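Side-chain contacts in Lmo0325 protein (Listeria monocytogenes EGD-e, PDB 4RYK), which probably binds DNA through an amino-terminal helix-turn-helix domain and, like other Rgg-type transcriptional regulators, carries a carboxy-terminal helical repeat domain: residues 165-170 with 204-209; 116-121 with 146-151; 213-218 with 253-258. All coordinates share one frame; numbering follows the deposited sequence.

Interaction 1: residues 165-170 with 204-209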
loop_
_atom_site.group_PDB
_atom_site.type_symbol
_atom_site.label_atom_id
_atom_site.label_comp_id
_atom_site.label_asym_id
_atom_site.label_seq_id
_atom_site.Cartn_x
_atom_site.Cartn_y
_atom_site.Cartn_z
ATOM N N ARG A 165 -12.983 -7.200 -7.553
ATOM C CA ARG A 165 -13.774 -7.320 -6.314
ATOM C C ARG A 165 -15.135 -7.945 -6.567
ATOM O O ARG A 165 -15.598 -8.754 -5.795
ATOM C CB ARG A 165 -13.974 -5.941 -5.733
ATOM C CG ARG A 165 -12.698 -5.375 -5.174
ATOM C CD ARG A 165 -12.874 -3.888 -5.082
ATOM N NE ARG A 165 -11.795 -3.433 -4.296
ATOM C CZ ARG A 165 -10.988 -2.437 -4.544
ATOM N NH1 ARG A 165 -11.115 -1.566 -5.601
ATOM N NH2 ARG A 165 -10.054 -2.289 -3.613
ATOM N N ILE A 166 -15.781 -7.573 -7.665
ATOM C CA ILE A 166 -17.075 -8.146 -7.968
ATOM C C ILE A 166 -16.942 -9.665 -8.150
ATOM O O ILE A 166 -17.686 -10.453 -7.546
ATOM C CB ILE A 166 -17.697 -7.481 -9.198
ATOM C CG1 ILE A 166 -18.192 -6.075 -8.851
ATOM C CG2 ILE A 166 -18.861 -8.332 -9.700
ATOM C CD1 ILE A 166 -18.427 -5.194 -10.055
ATOM N N PHE A 167 -15.949 -10.063 -8.951
ATOM C CA PHE A 167 -15.700 -11.446 -9.282
ATOM C C PHE A 167 -15.490 -12.202 -8.021
ATOM O O PHE A 167 -16.028 -13.312 -7.851
ATOM C CB PHE A 167 -14.439 -11.595 -10.103
ATOM C CG PHE A 167 -14.123 -12.982 -10.476
ATOM C CD1 PHE A 167 -15.054 -13.745 -11.162
ATOM C CD2 PHE A 167 -12.886 -13.505 -10.237
ATOM C CE1 PHE A 167 -14.748 -15.031 -11.576
ATOM C CE2 PHE A 167 -12.572 -14.782 -10.651
ATOM C CZ PHE A 167 -13.501 -15.547 -11.297
ATOM N N SER A 168 -14.728 -11.627 -7.118
ATOM C CA SER A 168 -14.445 -12.390 -5.948
ATOM C C SER A 168 -15.705 -12.623 -5.053
ATOM O O SER A 168 -15.730 -13.615 -4.354
ATOM C CB SER A 168 -13.297 -11.788 -5.173
ATOM O OG SER A 168 -13.833 -10.757 -4.428
ATOM N N ASN A 169 -16.751 -11.784 -5.105
ATOM C CA ASN A 169 -18.035 -12.125 -4.431
ATOM C C ASN A 169 -18.948 -13.017 -5.256
ATOM O O ASN A 169 -19.704 -13.827 -4.734
ATOM C CB ASN A 169 -18.864 -10.872 -4.123
ATOM C CG ASN A 169 -18.294 -10.084 -3.014
ATOM O OD1 ASN A 169 -18.797 -10.102 -1.883
ATOM N ND2 ASN A 169 -17.219 -9.407 -3.299
ATOM N N GLY A 170 -18.928 -12.800 -6.554
ATOM C CA GLY A 170 -19.837 -13.469 -7.428
ATOM C C GLY A 170 -19.438 -14.869 -7.866
ATOM O O GLY A 170 -20.224 -15.537 -8.572
ATOM N N CYS A 204 -3.649 -11.184 -4.237
ATOM C CA CYS A 204 -3.226 -12.225 -3.313
ATOM C C CYS A 204 -4.378 -12.828 -2.561
ATOM O O CYS A 204 -4.523 -14.041 -2.496
ATOM C CB CYS A 204 -2.214 -11.723 -2.297
ATOM S SG CYS A 204 -0.552 -11.431 -2.979
ATOM N N HIS A 205 -5.203 -11.963 -2.011
ATOM C CA HIS A 205 -6.384 -12.367 -1.309
ATOM C C HIS A 205 -7.321 -13.217 -2.189
ATOM O O HIS A 205 -7.853 -14.229 -1.759
ATOM C CB HIS A 205 -7.095 -11.111 -0.863
ATOM C CG HIS A 205 -8.383 -11.374 -0.187
ATOM N ND1 HIS A 205 -8.461 -11.810 1.113
ATOM C CD2 HIS A 205 -9.658 -11.297 -0.636
ATOM C CE1 HIS A 205 -9.729 -11.974 1.449
ATOM N NE2 HIS A 205 -10.478 -11.672 0.401
ATOM N N LEU A 206 -7.563 -12.770 -3.406
ATOM C CA LEU A 206 -8.452 -13.509 -4.286
ATOM C C LEU A 206 -7.823 -14.869 -4.612
ATOM O O LEU A 206 -8.499 -15.891 -4.573
ATOM C CB LEU A 206 -8.643 -12.740 -5.573
ATOM C CG LEU A 206 -9.367 -13.526 -6.685
ATOM C CD1 LEU A 206 -10.720 -14.000 -6.173
ATOM C CD2 LEU A 206 -9.554 -12.693 -7.924
ATOM N N PHE A 207 -6.538 -14.903 -4.945
ATOM C CA PHE A 207 -5.899 -16.155 -5.327
ATOM C C PHE A 207 -5.872 -17.129 -4.154
ATOM O O PHE A 207 -5.986 -18.349 -4.351
ATOM C CB PHE A 207 -4.466 -15.958 -5.798
ATOM C CG PHE A 207 -4.315 -15.287 -7.146
ATOM C CD1 PHE A 207 -5.105 -15.630 -8.216
ATOM C CD2 PHE A 207 -3.337 -14.340 -7.334
ATOM C CE1 PHE A 207 -4.929 -15.039 -9.443
ATOM C CE2 PHE A 207 -3.156 -13.741 -8.550
ATOM C CZ PHE A 207 -3.974 -14.093 -9.618
ATOM N N ALA A 208 -5.667 -16.606 -2.943
ATOM C CA ALA A 208 -5.752 -17.438 -1.724
ATOM C C ALA A 208 -7.121 -18.075 -1.585
ATOM O O ALA A 208 -7.220 -19.276 -1.358
ATOM C CB ALA A 208 -5.496 -16.609 -0.504
ATOM N N ASN A 209 -8.167 -17.262 -1.749
ATOM C CA ASN A 209 -9.552 -17.766 -1.679
ATOM C C ASN A 209 -9.874 -18.836 -2.682
ATOM O O ASN A 209 -10.524 -19.832 -2.349
ATOM C CB ASN A 209 -10.580 -16.650 -1.807
ATOM C CG ASN A 209 -10.678 -15.804 -0.551
ATOM O OD1 ASN A 209 -10.133 -16.128 0.491
ATOM N ND2 ASN A 209 -11.393 -14.717 -0.651
#
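Leu206 reaches from helix 197-216 to the end of helix 161-170 and meets both Phe167 and Ser168 there. Its CB leaves the backbone toward the other helix, and CG stands anti to the backbone N (chi1 170°), which carries the fork of the side chain on into the interface. At the fork the two methyls part company. CD1 goes to Ser168, lying 3.5 Å from Ser168 CB and 4.1 Å from Ser168 CA, so it rests on the aliphatic base of the serine and not on the hydroxyl. CD2 goes to Phe167, where Leu206 CD2 sits 4.1 Å from Phe167 CD2 and near the plane of the ring: the methyl touches the rim of the phenyl group, and the two side chains cross at about a right angle. This is a link between two helices of the TPR-like, all-helical C-terminal domain, and helix 176-193, which separates them in the chain, touches the same side chains, with Phe182 against Phe167 and Met186 against Leu206. Trp159 meets the Phe167 ring edge-to-face. The backbones come close at this point, Ser168 CA and Leu206 CA being 6.3 Å apart. The serine hydroxyl is turned back on its own helix, where Ser168 OG donates to Arg165 O at 3.0 Å. Asn169 ND2 also donates to Arg165 O, at 3.0 Å and with an N-H...O angle of 154°, and the two donors arrive from opposite faces of the carbonyl plane, gripping one acceptor in the last turn of the helix.

Interaction 2: residues 116-121 with 146-151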
loop_
_atom_site.group_PDB
_atom_site.type_symbol
_atom_site.label_atom_id
_atom_site.label_comp_id
_atom_site.label_asym_id
_atom_site.label_seq_id
_atom_site.Cartn_x
_atom_site.Cartn_y
_atom_site.Cartn_z
ATOM N N ARG A 116 -23.568 -3.308 -7.598
ATOM C CA ARG A 116 -23.267 -3.203 -6.167
ATOM C C ARG A 116 -24.484 -3.492 -5.353
ATOM O O ARG A 116 -24.409 -4.197 -4.332
ATOM C CB ARG A 116 -22.690 -1.839 -5.840
ATOM C CG ARG A 116 -21.263 -1.713 -6.341
ATOM C CD ARG A 116 -20.677 -0.358 -5.998
ATOM N NE ARG A 116 -19.255 -0.189 -6.344
ATOM C CZ ARG A 116 -18.549 0.858 -5.928
ATOM N NH1 ARG A 116 -19.132 1.791 -5.179
ATOM N NH2 ARG A 116 -17.279 1.004 -6.271
ATOM N N LYS A 117 -25.620 -2.982 -5.790
ATOM C CA LYS A 117 -26.889 -3.295 -5.092
ATOM C C LYS A 117 -27.216 -4.761 -5.133
ATOM O O LYS A 117 -27.662 -5.321 -4.138
ATOM C CB LYS A 117 -28.040 -2.509 -5.667
ATOM C CG LYS A 117 -27.899 -1.037 -5.349
ATOM C CD LYS A 117 -29.151 -0.248 -5.680
ATOM C CE LYS A 117 -29.310 0.006 -7.156
ATOM N NZ LYS A 117 -29.824 1.399 -7.344
ATOM N N ALA A 118 -26.954 -5.400 -6.270
ATOM C CA ALA A 118 -27.231 -6.838 -6.373
ATOM C C ALA A 118 -26.355 -7.603 -5.391
ATOM O O ALA A 118 -26.776 -8.558 -4.746
ATOM C CB ALA A 118 -27.036 -7.324 -7.809
ATOM N N ILE A 119 -25.117 -7.164 -5.231
ATOM C CA ILE A 119 -24.215 -7.853 -4.304
ATOM C C ILE A 119 -24.744 -7.777 -2.878
ATOM O O ILE A 119 -24.825 -8.775 -2.146
ATOM C CB ILE A 119 -22.771 -7.312 -4.439
ATOM C CG1 ILE A 119 -22.125 -7.953 -5.682
ATOM C CG2 ILE A 119 -21.921 -7.652 -3.228
ATOM C CD1 ILE A 119 -20.937 -7.189 -6.160
ATOM N N LEU A 120 -25.138 -6.590 -2.497
ATOM C CA LEU A 120 -25.682 -6.378 -1.203
ATOM C C LEU A 120 -26.965 -7.194 -0.983
ATOM O O LEU A 120 -27.143 -7.798 0.063
ATOM C CB LEU A 120 -25.984 -4.897 -1.048
ATOM C CG LEU A 120 -24.931 -3.970 -0.464
ATOM C CD1 LEU A 120 -25.415 -2.539 -0.606
ATOM C CD2 LEU A 120 -24.699 -4.255 1.007
ATOM N N HIS A 121 -27.890 -7.154 -1.946
ATOM C CA HIS A 121 -29.108 -7.921 -1.815
ATOM C C HIS A 121 -28.797 -9.368 -1.611
ATOM O O HIS A 121 -29.373 -9.984 -0.728
ATOM C CB HIS A 121 -29.958 -7.825 -3.064
ATOM C CG HIS A 121 -30.886 -6.663 -3.062
ATOM N ND1 HIS A 121 -30.720 -5.576 -3.896
ATOM C CD2 HIS A 121 -32.007 -6.427 -2.341
ATOM C CE1 HIS A 121 -31.701 -4.715 -3.694
ATOM N NE2 HIS A 121 -32.493 -5.209 -2.757
ATOM N N LYS A 146 -28.128 -12.730 -9.321
ATOM C CA LYS A 146 -26.980 -13.426 -9.905
ATOM C C LYS A 146 -26.860 -13.097 -11.392
ATOM O O LYS A 146 -25.770 -12.931 -11.923
ATOM C CB LYS A 146 -27.136 -14.919 -9.750
ATOM C CG LYS A 146 -27.154 -15.403 -8.304
ATOM C CD LYS A 146 -27.900 -16.729 -8.201
ATOM C CE LYS A 146 -27.333 -17.813 -9.122
ATOM N NZ LYS A 146 -28.396 -18.771 -9.547
ATOM N N LYS A 147 -28.001 -12.995 -12.059
ATOM C CA LYS A 147 -28.022 -12.590 -13.443
ATOM C C LYS A 147 -27.449 -11.185 -13.645
ATOM O O LYS A 147 -26.712 -10.923 -14.601
ATOM C CB LYS A 147 -29.444 -12.646 -13.966
ATOM C CG LYS A 147 -29.571 -12.237 -15.421
ATOM C CD LYS A 147 -30.983 -12.529 -15.910
ATOM C CE LYS A 147 -31.390 -11.595 -17.044
ATOM N NZ LYS A 147 -30.487 -11.800 -18.196
ATOM N N ILE A 148 -27.814 -10.261 -12.776
ATOM C CA ILE A 148 -27.288 -8.901 -12.899
ATOM C C ILE A 148 -25.754 -8.896 -12.812
ATOM O O ILE A 148 -25.076 -8.215 -13.551
ATOM C CB ILE A 148 -27.902 -7.983 -11.839
ATOM C CG1 ILE A 148 -29.304 -7.571 -12.272
ATOM C CG2 ILE A 148 -27.057 -6.724 -11.631
ATOM C CD1 ILE A 148 -30.124 -6.974 -11.136
ATOM N N ILE A 149 -25.220 -9.666 -11.898
ATOM C CA ILE A 149 -23.789 -9.692 -11.675
ATOM C C ILE A 149 -23.108 -10.381 -12.859
ATOM O O ILE A 149 -22.158 -9.875 -13.422
ATOM C CB ILE A 149 -23.473 -10.438 -10.367
ATOM C CG1 ILE A 149 -24.006 -9.630 -9.192
ATOM C CG2 ILE A 149 -21.962 -10.688 -10.249
ATOM C CD1 ILE A 149 -24.226 -10.471 -7.946
ATOM N N HIS A 150 -23.636 -11.533 -13.248
ATOM C CA HIS A 150 -23.137 -12.230 -14.430
ATOM C C HIS A 150 -23.100 -11.323 -15.650
ATOM O O HIS A 150 -22.094 -11.284 -16.379
ATOM C CB HIS A 150 -23.990 -13.459 -14.768
ATOM C CG HIS A 150 -23.661 -14.035 -16.098
ATOM N ND1 HIS A 150 -24.240 -13.580 -17.269
ATOM C CD2 HIS A 150 -22.740 -14.955 -16.462
ATOM C CE1 HIS A 150 -23.711 -14.229 -18.296
ATOM N NE2 HIS A 150 -22.809 -15.077 -17.834
ATOM N N ASP A 151 -24.202 -10.625 -15.873
ATOM C CA ASP A 151 -24.353 -9.850 -17.105
ATOM C C ASP A 151 -23.501 -8.587 -17.110
ATOM O O ASP A 151 -23.180 -8.081 -18.177
ATOM C CB ASP A 151 -25.793 -9.425 -17.332
ATOM C CG ASP A 151 -26.705 -10.587 -17.724
ATOM O OD1 ASP A 151 -26.202 -11.691 -17.967
ATOM O OD2 ASP A 151 -27.921 -10.374 -17.764
#
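Ala118 and Ile119 on helix 113-132 pack against Ile148 and Ile149 on helix 143-153, entirely through aliphatic carbon. Ala118 CB points toward helix 143-153 and is met by two isoleucines: Ile148 CG2 is 3.9 Å from Ala118 CB, and Ile149 CG1 is 4.1 Å from that same methyl. Ile148 holds CG1 beside its backbone N (chi1 -79°), which leaves the branch methyl CG2, not the longer arm, nearest the alanine. One residue further on, Ile119 CG1 and Ile149 CD1 are 4.0 Å apart, and these two side chains cross at about a right angle. Across Ala118, with only its methyl on this face, the axes of the short segments come to 8.9 Å, with 141° between their N-to-C directions. Such roughly antiparallel helix pairs build the TPR-like C-terminal domain of Rgg-type regulators; here Ile166 of helix 161-170 touches both Ile119 and Ile149, continuing the apolar layer.

The polar contacts of Asp151 stay within helix 143-153. Lys147 NZ forms a salt bridge with Asp151 OD2 at 3.0 Å through the syn lone pair, while His150 ND1 donates to Asp151 OD1 at 2.8 Å, meeting that oxygen on its anti side. Asp151 OD1 lies in the plane of the imidazole. Arg116 reaches beyond its own helix, forming salt bridges with Asp80 and Glu162 and packing on Met61 of the second subunit.

Interaction 3: residues 213-218 with 253-258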
loop_
_atom_site.group_PDB
_atom_site.type_symbol
_atom_site.label_atom_id
_atom_site.label_comp_id
_atom_site.label_asym_id
_atom_site.label_seq_id
_atom_site.Cartn_x
_atom_site.Cartn_y
_atom_site.Cartn_z
ATOM N N GLU A 213 -10.656 -22.843 -2.084
ATOM C CA GLU A 213 -11.911 -23.465 -2.568
ATOM C C GLU A 213 -11.645 -24.629 -3.508
ATOM O O GLU A 213 -12.383 -25.618 -3.515
ATOM C CB GLU A 213 -12.824 -22.428 -3.227
ATOM C CG GLU A 213 -14.287 -22.863 -3.271
ATOM C CD GLU A 213 -14.857 -23.008 -1.871
ATOM O OE1 GLU A 213 -14.974 -21.976 -1.164
ATOM O OE2 GLU A 213 -15.130 -24.154 -1.462
ATOM N N LEU A 214 -10.579 -24.530 -4.294
ATOM C CA LEU A 214 -10.247 -25.597 -5.216
ATOM C C LEU A 214 -9.740 -26.802 -4.475
ATOM O O LEU A 214 -10.045 -27.956 -4.852
ATOM C CB LEU A 214 -9.209 -25.169 -6.227
ATOM C CG LEU A 214 -9.808 -24.182 -7.199
ATOM C CD1 LEU A 214 -8.684 -23.453 -7.915
ATOM C CD2 LEU A 214 -10.799 -24.859 -8.149
ATOM N N ILE A 215 -8.972 -26.561 -3.428
ATOM C CA ILE A 215 -8.475 -27.690 -2.643
ATOM C C ILE A 215 -9.670 -28.458 -2.079
ATOM O O ILE A 215 -9.829 -29.641 -2.359
ATOM C CB ILE A 215 -7.498 -27.260 -1.542
ATOM C CG1 ILE A 215 -6.167 -26.809 -2.162
ATOM C CG2 ILE A 215 -7.233 -28.404 -0.569
ATOM C CD1 ILE A 215 -5.260 -26.099 -1.185
ATOM N N ILE A 216 -10.529 -27.751 -1.352
ATOM C CA ILE A 216 -11.754 -28.315 -0.780
ATOM C C ILE A 216 -12.568 -29.101 -1.773
ATOM O O ILE A 216 -13.135 -30.115 -1.416
ATOM C CB ILE A 216 -12.631 -27.213 -0.150
ATOM C CG1 ILE A 216 -12.050 -26.840 1.223
ATOM C CG2 ILE A 216 -14.086 -27.656 -0.011
ATOM C CD1 ILE A 216 -12.521 -25.511 1.765
ATOM N N GLN A 217 -12.631 -28.637 -3.014
ATOM C CA GLN A 217 -13.298 -29.386 -4.069
ATOM C C GLN A 217 -12.413 -30.409 -4.761
ATOM O O GLN A 217 -12.814 -30.949 -5.775
ATOM C CB GLN A 217 -13.764 -28.461 -5.149
ATOM C CG GLN A 217 -14.784 -27.468 -4.693
ATOM C CD GLN A 217 -15.135 -26.546 -5.831
ATOM O OE1 GLN A 217 -14.946 -26.880 -7.007
ATOM N NE2 GLN A 217 -15.611 -25.374 -5.498
ATOM N N ASN A 218 -11.189 -30.614 -4.286
ATOM C CA ASN A 218 -10.347 -31.632 -4.854
ATOM C C ASN A 218 -10.040 -31.442 -6.339
ATOM O O ASN A 218 -9.896 -32.424 -7.075
ATOM C CB ASN A 218 -11.011 -32.995 -4.661
ATOM C CG ASN A 218 -10.025 -34.112 -4.705
ATOM O OD1 ASN A 218 -8.929 -33.984 -4.197
ATOM N ND2 ASN A 218 -10.398 -35.207 -5.332
ATOM N N GLN A 253 0.639 -24.660 -0.046
ATOM C CA GLN A 253 1.599 -25.559 -0.697
ATOM C C GLN A 253 1.690 -26.815 0.180
ATOM O O GLN A 253 1.739 -27.961 -0.317
ATOM C CB GLN A 253 2.962 -24.888 -0.867
ATOM C CG GLN A 253 4.042 -25.756 -1.504
ATOM C CD GLN A 253 3.636 -26.291 -2.878
ATOM O OE1 GLN A 253 3.929 -25.663 -3.874
ATOM N NE2 GLN A 253 2.903 -27.414 -2.925
ATOM N N GLY A 254 1.618 -26.593 1.493
ATOM C CA GLY A 254 1.608 -27.689 2.446
ATOM C C GLY A 254 0.421 -28.602 2.230
ATOM O O GLY A 254 0.566 -29.806 2.133
ATOM N N ALA A 255 -0.755 -28.008 2.127
ATOM C CA ALA A 255 -1.984 -28.771 1.958
ATOM C C ALA A 255 -1.952 -29.574 0.652
ATOM O O ALA A 255 -2.324 -30.740 0.623
ATOM C CB ALA A 255 -3.173 -27.813 1.952
ATOM N N ILE A 256 -1.515 -28.933 -0.427
ATOM C CA ILE A 256 -1.412 -29.597 -1.706
ATOM C C ILE A 256 -0.404 -30.739 -1.698
ATOM O O ILE A 256 -0.653 -31.806 -2.279
ATOM C CB ILE A 256 -1.110 -28.604 -2.815
ATOM C CG1 ILE A 256 -2.323 -27.659 -2.976
ATOM C CG2 ILE A 256 -0.818 -29.351 -4.112
ATOM C CD1 ILE A 256 -2.159 -26.598 -4.038
ATOM N N TRP A 257 0.705 -30.544 -1.022
ATOM C CA TRP A 257 1.628 -31.652 -0.837
ATOM C C TRP A 257 0.967 -32.831 -0.149
ATOM O O TRP A 257 1.179 -33.990 -0.557
ATOM C CB TRP A 257 2.877 -31.227 -0.067
ATOM C CG TRP A 257 3.871 -30.508 -0.927
ATOM C CD1 TRP A 257 4.009 -30.604 -2.276
ATOM C CD2 TRP A 257 4.877 -29.590 -0.489
ATOM N NE1 TRP A 257 5.036 -29.802 -2.701
ATOM C CE2 TRP A 257 5.597 -29.185 -1.621
ATOM C CE3 TRP A 257 5.258 -29.095 0.763
ATOM C CZ2 TRP A 257 6.660 -28.275 -1.554
ATOM C CZ3 TRP A 257 6.328 -28.209 0.835
ATOM C CH2 TRP A 257 7.015 -27.809 -0.322
HETATM N N MSE A 258 0.153 -32.573 0.868
HETATM C CA MSE A 258 -0.527 -33.672 1.552
HETATM C C MSE A 258 -1.415 -34.428 0.605
HETATM O O MSE A 258 -1.449 -35.631 0.607
HETATM C CB MSE A 258 -1.324 -33.176 2.755
HETATM C CG MSE A 258 -0.375 -32.626 3.801
HETATM SE SE MSE A 258 -1.219 -32.319 5.535
HETATM C CE MSE A 258 -1.684 -30.447 5.251
#
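This is a small, buried aliphatic contact between the C-terminal end of helix 197-216 and helix 243-259, with Ile215 facing Ala255 and Ile256. Ile215 does most of the reaching. Its CG1 lies anti to the carbonyl carbon (chi1 -71°), and the extended arm ends in a methyl that faces both partners: Ile215 CD1 is 3.8 Å from Ile256 CG1 and 4.1 Å from Ala255 CB. The arm also runs past the second isoleucine further back, Ile215 CG1 lying 4.0 Å from Ile256 CG1, and the two side chains cross obliquely. The two helices belong to the all-helical, TPR-like C-terminal domain, where helix 220-235 comes between them in sequence and supplies Asn224 and Leu227 against Ile256. Phe296 of helix 283-300 also touches Ile215.

Just beyond the contact, helix 197-216 ends in a Schellman motif. Asn218, with positive phi (60°), is its C-prime residue: Asn218 N bonds to Ile215 O at 2.6 Å, and Lys219 N bonds to Leu214 O.

All three contacts are largely buried, apolar helix packing within the C-terminal domain, and they follow one another along the chain. Interactions 1 and 2 each include one partly exposed residue, Ser168 and Ile148, while interaction 3 has none. Interactions 1 and 2 touch through Ile166, which ties helix 161-170 to the helix pair of interaction 2. Interaction 3 shares helix 197-216 with interaction 1, their centres about 17 Å apart, whereas interactions 2 and 3 do not touch, their centres about 30 Å apart. The chemistry differs in detail: interaction 1 sets a leucine against an aromatic rim and a serine, while the other two are purely aliphatic. Interaction 2 alone has a residue within reach of the second subunit.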